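Local coordinates for protein probable enoyl-CoA hydratase/isomerase (Pseudomonas aeruginosa PAO1, PDB 5YLO) that probably isomerises 3-enoyl-CoA to 2-enoyl-CoA thioesters during unsaturated fatty acid breakdown, as a trimeric member of the crotonase family, at residues Q25-D30 with G56-S61; A98-T103 with T213-R218. One frame throughout, in Å; residues are numbered along the deposited sequence.

Interaction 1. Residues Q25-D30 with G56-S61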
loop_
_atom_site.group_PDB
_atom_site.type_symbol
_atom_site.label_atom_id
_atom_site.label_comp_id
_atom_site.label_asym_id
_atom_site.label_seq_id
_atom_site.Cartn_x
_atom_site.Cartn_y
_atom_site.Cartn_z
ATOM N N GLN A 25 11.152 11.906 -31.993
ATOM C CA GLN A 25 10.292 12.627 -31.067
ATOM C C GLN A 25 10.363 12.068 -29.651
ATOM O O GLN A 25 9.474 12.349 -28.837
ATOM C CB GLN A 25 8.845 12.605 -31.568
ATOM C CG GLN A 25 8.701 12.769 -33.075
ATOM C CD GLN A 25 9.367 14.029 -33.595
ATOM O OE1 GLN A 25 9.410 15.051 -32.911
ATOM N NE2 GLN A 25 9.897 13.958 -34.809
ATOM N N ARG A 26 11.407 11.293 -29.343
ATOM C CA ARG A 26 11.517 10.553 -28.083
ATOM C C ARG A 26 10.269 9.708 -27.830
ATOM O O ARG A 26 9.829 9.547 -26.688
ATOM C CB ARG A 26 11.799 11.493 -26.907
ATOM C CG ARG A 26 13.027 12.381 -27.110
ATOM C CD ARG A 26 13.301 13.270 -25.904
ATOM N NE ARG A 26 13.990 12.561 -24.827
ATOM C CZ ARG A 26 15.312 12.523 -24.681
ATOM N NH1 ARG A 26 16.099 13.152 -25.545
ATOM N NH2 ARG A 26 15.852 11.853 -23.671
ATOM N N ASN A 27 9.698 9.164 -28.910
ATOM C CA ASN A 27 8.516 8.301 -28.850
ATOM C C ASN A 27 7.329 9.018 -28.209
ATOM O O ASN A 27 6.573 8.433 -27.430
ATOM C CB ASN A 27 8.826 6.993 -28.119
ATOM C CG ASN A 27 9.941 6.212 -28.779
ATOM O OD1 ASN A 27 9.716 5.481 -29.743
ATOM N ND2 ASN A 27 11.155 6.368 -28.268
ATOM N N ALA A 28 7.162 10.295 -28.548
ATOM C CA ALA A 28 6.052 11.074 -28.018
ATOM C C ALA A 28 4.721 10.466 -28.443
ATOM O O ALA A 28 4.567 9.995 -29.574
ATOM C CB ALA A 28 6.146 12.524 -28.494
ATOM N N LEU A 29 3.759 10.479 -27.526
ATOM C CA LEU A 29 2.461 9.859 -27.763
ATOM C C LEU A 29 1.568 10.799 -28.568
ATOM O O LEU A 29 1.295 11.926 -28.138
ATOM C CB LEU A 29 1.797 9.497 -26.435
ATOM C CG LEU A 29 2.463 8.402 -25.600
ATOM C CD1 LEU A 29 1.823 8.280 -24.219
ATOM C CD2 LEU A 29 2.426 7.068 -26.330
ATOM N N ASP A 30 1.115 10.339 -29.731
ATOM C CA ASP A 30 0.110 11.038 -30.511
ATOM C C ASP A 30 -1.006 10.058 -30.842
ATOM O O ASP A 30 -0.907 8.855 -30.580
ATOM C CB ASP A 30 0.694 11.656 -31.789
ATOM C CG ASP A 30 1.478 10.659 -32.626
ATOM O OD1 ASP A 30 1.432 9.447 -32.339
ATOM O OD2 ASP A 30 2.136 11.100 -33.592
ATOM N N GLY A 56 8.088 -1.487 -25.212
ATOM C CA GLY A 56 9.374 -0.835 -25.162
ATOM C C GLY A 56 9.398 0.427 -26.003
ATOM O O GLY A 56 8.512 0.682 -26.817
ATOM N N GLY A 57 10.441 1.223 -25.778
ATOM C CA GLY A 57 10.690 2.406 -26.569
ATOM C C GLY A 57 11.864 2.207 -27.517
ATOM O O GLY A 57 12.621 1.243 -27.427
ATOM N N SER A 58 12.001 3.147 -28.445
ATOM C CA SER A 58 13.072 3.116 -29.429
ATOM C C SER A 58 14.104 4.187 -29.112
ATOM O O SER A 58 13.757 5.299 -28.698
ATOM C CB SER A 58 12.532 3.315 -30.848
ATOM O OG SER A 58 11.967 2.119 -31.353
ATOM N N GLY A 59 15.373 3.840 -29.302
ATOM C CA GLY A 59 16.427 4.819 -29.118
ATOM C C GLY A 59 16.713 5.077 -27.652
ATOM O O GLY A 59 16.728 4.165 -26.818
ATOM N N ARG A 60 16.935 6.349 -27.333
ATOM C CA ARG A 60 17.419 6.717 -26.009
ATOM C C ARG A 60 16.309 6.754 -24.969
ATOM O O ARG A 60 16.573 6.521 -23.786
ATOM C CB ARG A 60 18.116 8.076 -26.078
ATOM C CG ARG A 60 18.754 8.538 -24.783
ATOM C CD ARG A 60 18.879 10.051 -24.765
ATOM N NE ARG A 60 19.301 10.581 -26.059
ATOM C CZ ARG A 60 20.552 10.911 -26.362
ATOM N NH1 ARG A 60 20.843 11.386 -27.565
ATOM N NH2 ARG A 60 21.513 10.771 -25.460
ATOM N N SER A 61 15.075 7.031 -25.380
ATOM C CA SER A 61 13.986 7.306 -24.453
ATOM C C SER A 61 12.856 6.303 -24.632
ATOM O O SER A 61 12.572 5.861 -25.751
ATOM C CB SER A 61 13.459 8.729 -24.651
ATOM O OG SER A 61 14.495 9.676 -24.462
#
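The guanidinium of Arg26 carries the hydroxyl of Ser61 over one of its faces, while CD of Arg60 approaches it obliquely. Ser61 OG is 2.7 Å from Arg26 NH2, yet it sits above the plane instead of in line with an N-H, so the angle is poor for a hydrogen bond and so short a distance deserves caution. A bend at chi3 (80°) turns the end of Arg26 over Ser61. The planes of the Arg26 and Arg60 guanidiniums are only 17° apart, with Arg26 NH1 4.1 Å from Arg60 NE.

The third flat group, the carboxamide of Asn27, is buried and used at both ends. Its ND2 donates to Ser58 O at 2.8 Å with an angle of 153°; the acceptor lies in the amide plane and offers a lone pair. Ser61 O is also 2.9 Å from Asn27 ND2. At the other end Asn27 OD1 accepts the backbone N-H of Arg22 and lies 3.7 Å from Ser58 CB, and Ser58 turns its own hydroxyl to Leu20 O.

Asn27 thus ties its own loop, after strand 15-20, to the loop after strand 52-56 of the crotonase fold. Just beyond Ser61, the backbone of Ala64 is hydrogen-bonded to that of Arg26, as the loop runs on into the segment that, in crotonase relatives, contributes an oxyanion-hole N-H.

Asn27 OD1 and at least one N-H of ND2 have partners, which fixes the amide orientation, whereas the two like charges at the exposed side would be expected to repel mildly.

Interaction 2. Residues A98-T103 with T213-R218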
loop_
_atom_site.group_PDB
_atom_site.type_symbol
_atom_site.label_atom_id
_atom_site.label_comp_id
_atom_site.label_asym_id
_atom_site.label_seq_id
_atom_site.Cartn_x
_atom_site.Cartn_y
_atom_site.Cartn_z
ATOM N N ALA A 98 -5.781 -3.631 -17.853
ATOM C CA ALA A 98 -6.626 -4.796 -17.625
ATOM C C ALA A 98 -6.380 -5.918 -18.629
ATOM O O ALA A 98 -7.206 -6.829 -18.734
ATOM C CB ALA A 98 -8.099 -4.387 -17.656
ATOM N N LEU A 99 -5.265 -5.873 -19.357
ATOM C CA LEU A 99 -4.995 -6.858 -20.398
ATOM C C LEU A 99 -4.885 -8.260 -19.806
ATOM O O LEU A 99 -4.321 -8.453 -18.726
ATOM C CB LEU A 99 -3.707 -6.496 -21.133
ATOM C CG LEU A 99 -3.491 -7.142 -22.499
ATOM C CD1 LEU A 99 -4.180 -6.322 -23.581
ATOM C CD2 LEU A 99 -2.009 -7.302 -22.790
ATOM N N ASP A 100 -5.416 -9.248 -20.527
ATOM C CA ASP A 100 -5.508 -10.609 -20.008
ATOM C C ASP A 100 -4.210 -11.400 -20.125
ATOM O O ASP A 100 -4.166 -12.548 -19.668
ATOM C CB ASP A 100 -6.630 -11.371 -20.716
ATOM C CG ASP A 100 -8.003 -11.004 -20.193
ATOM O OD1 ASP A 100 -8.095 -10.494 -19.056
ATOM O OD2 ASP A 100 -8.994 -11.237 -20.919
ATOM N N LYS A 101 -3.170 -10.831 -20.717
ATOM C CA LYS A 101 -1.859 -11.449 -20.798
ATOM C C LYS A 101 -0.886 -10.737 -19.866
ATOM O O LYS A 101 -1.067 -9.557 -19.544
ATOM C CB LYS A 101 -1.320 -11.394 -22.233
ATOM C CG LYS A 101 -2.316 -11.804 -23.307
ATOM C CD LYS A 101 -2.422 -13.311 -23.462
ATOM C CE LYS A 101 -3.243 -13.653 -24.699
ATOM N NZ LYS A 101 -3.331 -15.113 -24.981
ATOM N N PRO A 102 0.153 -11.425 -19.395
ATOM C CA PRO A 102 1.180 -10.738 -18.604
ATOM C C PRO A 102 1.900 -9.703 -19.455
ATOM O O PRO A 102 2.335 -9.987 -20.573
ATOM C CB PRO A 102 2.117 -11.873 -18.171
ATOM C CG PRO A 102 1.305 -13.128 -18.319
ATOM C CD PRO A 102 0.402 -12.872 -19.488
ATOM N N THR A 103 2.013 -8.489 -18.923
ATOM C CA THR A 103 2.618 -7.377 -19.640
ATOM C C THR A 103 3.854 -6.886 -18.898
ATOM O O THR A 103 3.854 -6.787 -17.667
ATOM C CB THR A 103 1.611 -6.230 -19.833
ATOM O OG1 THR A 103 2.311 -5.008 -20.094
ATOM C CG2 THR A 103 0.738 -6.061 -18.603
ATOM N N THR A 213 -6.099 -14.905 -12.399
ATOM C CA THR A 213 -5.431 -14.306 -11.247
ATOM C C THR A 213 -5.333 -12.793 -11.389
ATOM O O THR A 213 -5.546 -12.056 -10.418
ATOM C CB THR A 213 -4.042 -14.921 -11.068
ATOM O OG1 THR A 213 -4.171 -16.265 -10.585
ATOM C CG2 THR A 213 -3.209 -14.109 -10.081
ATOM N N LYS A 214 -5.018 -12.309 -12.592
ATOM C CA LYS A 214 -4.899 -10.869 -12.795
ATOM C C LYS A 214 -6.242 -10.174 -12.602
ATOM O O LYS A 214 -6.299 -9.049 -12.090
ATOM C CB LYS A 214 -4.324 -10.578 -14.182
ATOM C CG LYS A 214 -4.051 -9.106 -14.440
ATOM C CD LYS A 214 -3.255 -8.896 -15.718
ATOM C CE LYS A 214 -3.105 -7.416 -16.030
ATOM N NZ LYS A 214 -2.203 -7.183 -17.193
ATOM N N ARG A 215 -7.336 -10.831 -12.996
ATOM C CA ARG A 215 -8.661 -10.272 -12.748
ATOM C C ARG A 215 -9.006 -10.278 -11.264
ATOM O O ARG A 215 -9.680 -9.361 -10.782
ATOM C CB ARG A 215 -9.718 -11.043 -13.538
ATOM C CG ARG A 215 -9.922 -10.559 -14.965
ATOM C CD ARG A 215 -11.088 -11.284 -15.623
ATOM N NE ARG A 215 -10.726 -12.626 -16.067
ATOM C CZ ARG A 215 -10.716 -13.013 -17.339
ATOM N NH1 ARG A 215 -11.064 -12.162 -18.295
ATOM N NH2 ARG A 215 -10.371 -14.253 -17.655
ATOM N N LEU A 216 -8.558 -11.296 -10.528
ATOM C CA LEU A 216 -8.850 -11.359 -9.099
ATOM C C LEU A 216 -8.065 -10.307 -8.328
ATOM O O LEU A 216 -8.599 -9.686 -7.400
ATOM C CB LEU A 216 -8.548 -12.757 -8.565
ATOM C CG LEU A 216 -9.541 -13.852 -8.961
ATOM C CD1 LEU A 216 -8.974 -15.221 -8.638
ATOM C CD2 LEU A 216 -10.874 -13.644 -8.255
ATOM N N LEU A 217 -6.793 -10.104 -8.688
ATOM C CA LEU A 217 -6.003 -9.047 -8.064
ATOM C C LEU A 217 -6.690 -7.698 -8.215
ATOM O O LEU A 217 -6.820 -6.938 -7.249
ATOM C CB LEU A 217 -4.606 -8.998 -8.686
ATOM C CG LEU A 217 -3.628 -10.143 -8.425
ATOM C CD1 LEU A 217 -2.536 -10.133 -9.479
ATOM C CD2 LEU A 217 -3.024 -10.015 -7.039
ATOM N N ARG A 218 -7.149 -7.393 -9.430
ATOM C CA ARG A 218 -7.762 -6.098 -9.699
ATOM C C ARG A 218 -9.108 -5.970 -8.997
ATOM O O ARG A 218 -9.377 -4.964 -8.330
ATOM C CB ARG A 218 -7.906 -5.906 -11.209
ATOM C CG ARG A 218 -8.414 -4.545 -11.645
ATOM C CD ARG A 218 -8.290 -4.374 -13.156
ATOM N NE ARG A 218 -8.976 -5.432 -13.896
ATOM C CZ ARG A 218 -8.362 -6.443 -14.503
ATOM N NH1 ARG A 218 -7.039 -6.539 -14.468
ATOM N NH2 ARG A 218 -9.071 -7.358 -15.150
#
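Lys214 reaches out from its helix to the loop, donating from NZ to Leu99 O at 2.9 Å, 19° from the carbonyl plane. The extended side chain, with CG anti to the backbone N (chi1 -175°), carries the ammonium across. The same NZ makes a salt bridge with OD2 of Asp123, so the buried ammonium has a carboxylate that probably balances its charge; Asp123 OD2 also takes a weak hydrogen bond from Thr103 N. Thr103 CG2 lies 3.4 Å from Lys214 NZ, the two side chains crossing at about a right angle. Lys101 NZ turns to Val50 O and Asp47 O.

In the crotonase fold, this joins the loop between helix 85-97 and strand 103-107 to helix 207-220, in the C-terminal helical region; there the Thr213 hydroxyl is hydrogen-bonded to Ala209 O and to Asp145 and Tyr142 of the second subunit.

Asp100 OD2 and Arg215 NH1 form a long salt bridge of 3.5 Å, the carboxylate and guanidinium planes being 68° apart, with OD1 over a guanidinium face. Glu45 brings a like charge close to Asp100 OD2, which Arg215 probably helps to offset. One face of the Arg218 guanidinium receives Ala98 CB, 3.8 Å above its centre.

From the N terminus, the chain leaves strand 15-20 through residues 25-30, forms helix 31-46 and strand 52-56, and returns at 56-61, where interaction 1 closes a short loop. Interaction 2 opens only later, after helix 85-97, and closes a much longer excursion when helix 207-220 packs on residues 98-103. The two loops therefore follow in series, neither nesting nor crossing. Interactions 1 and 2 lie about 26 Å apart between centres, with nearest atoms about 8 Å apart, on opposite sides of the chain's centre. Interaction 1 ties together loops after two neighbouring parallel strands of the six-stranded sheet; interaction 2 ties the approach to the next strand, 103-107, to the C-terminal helical region.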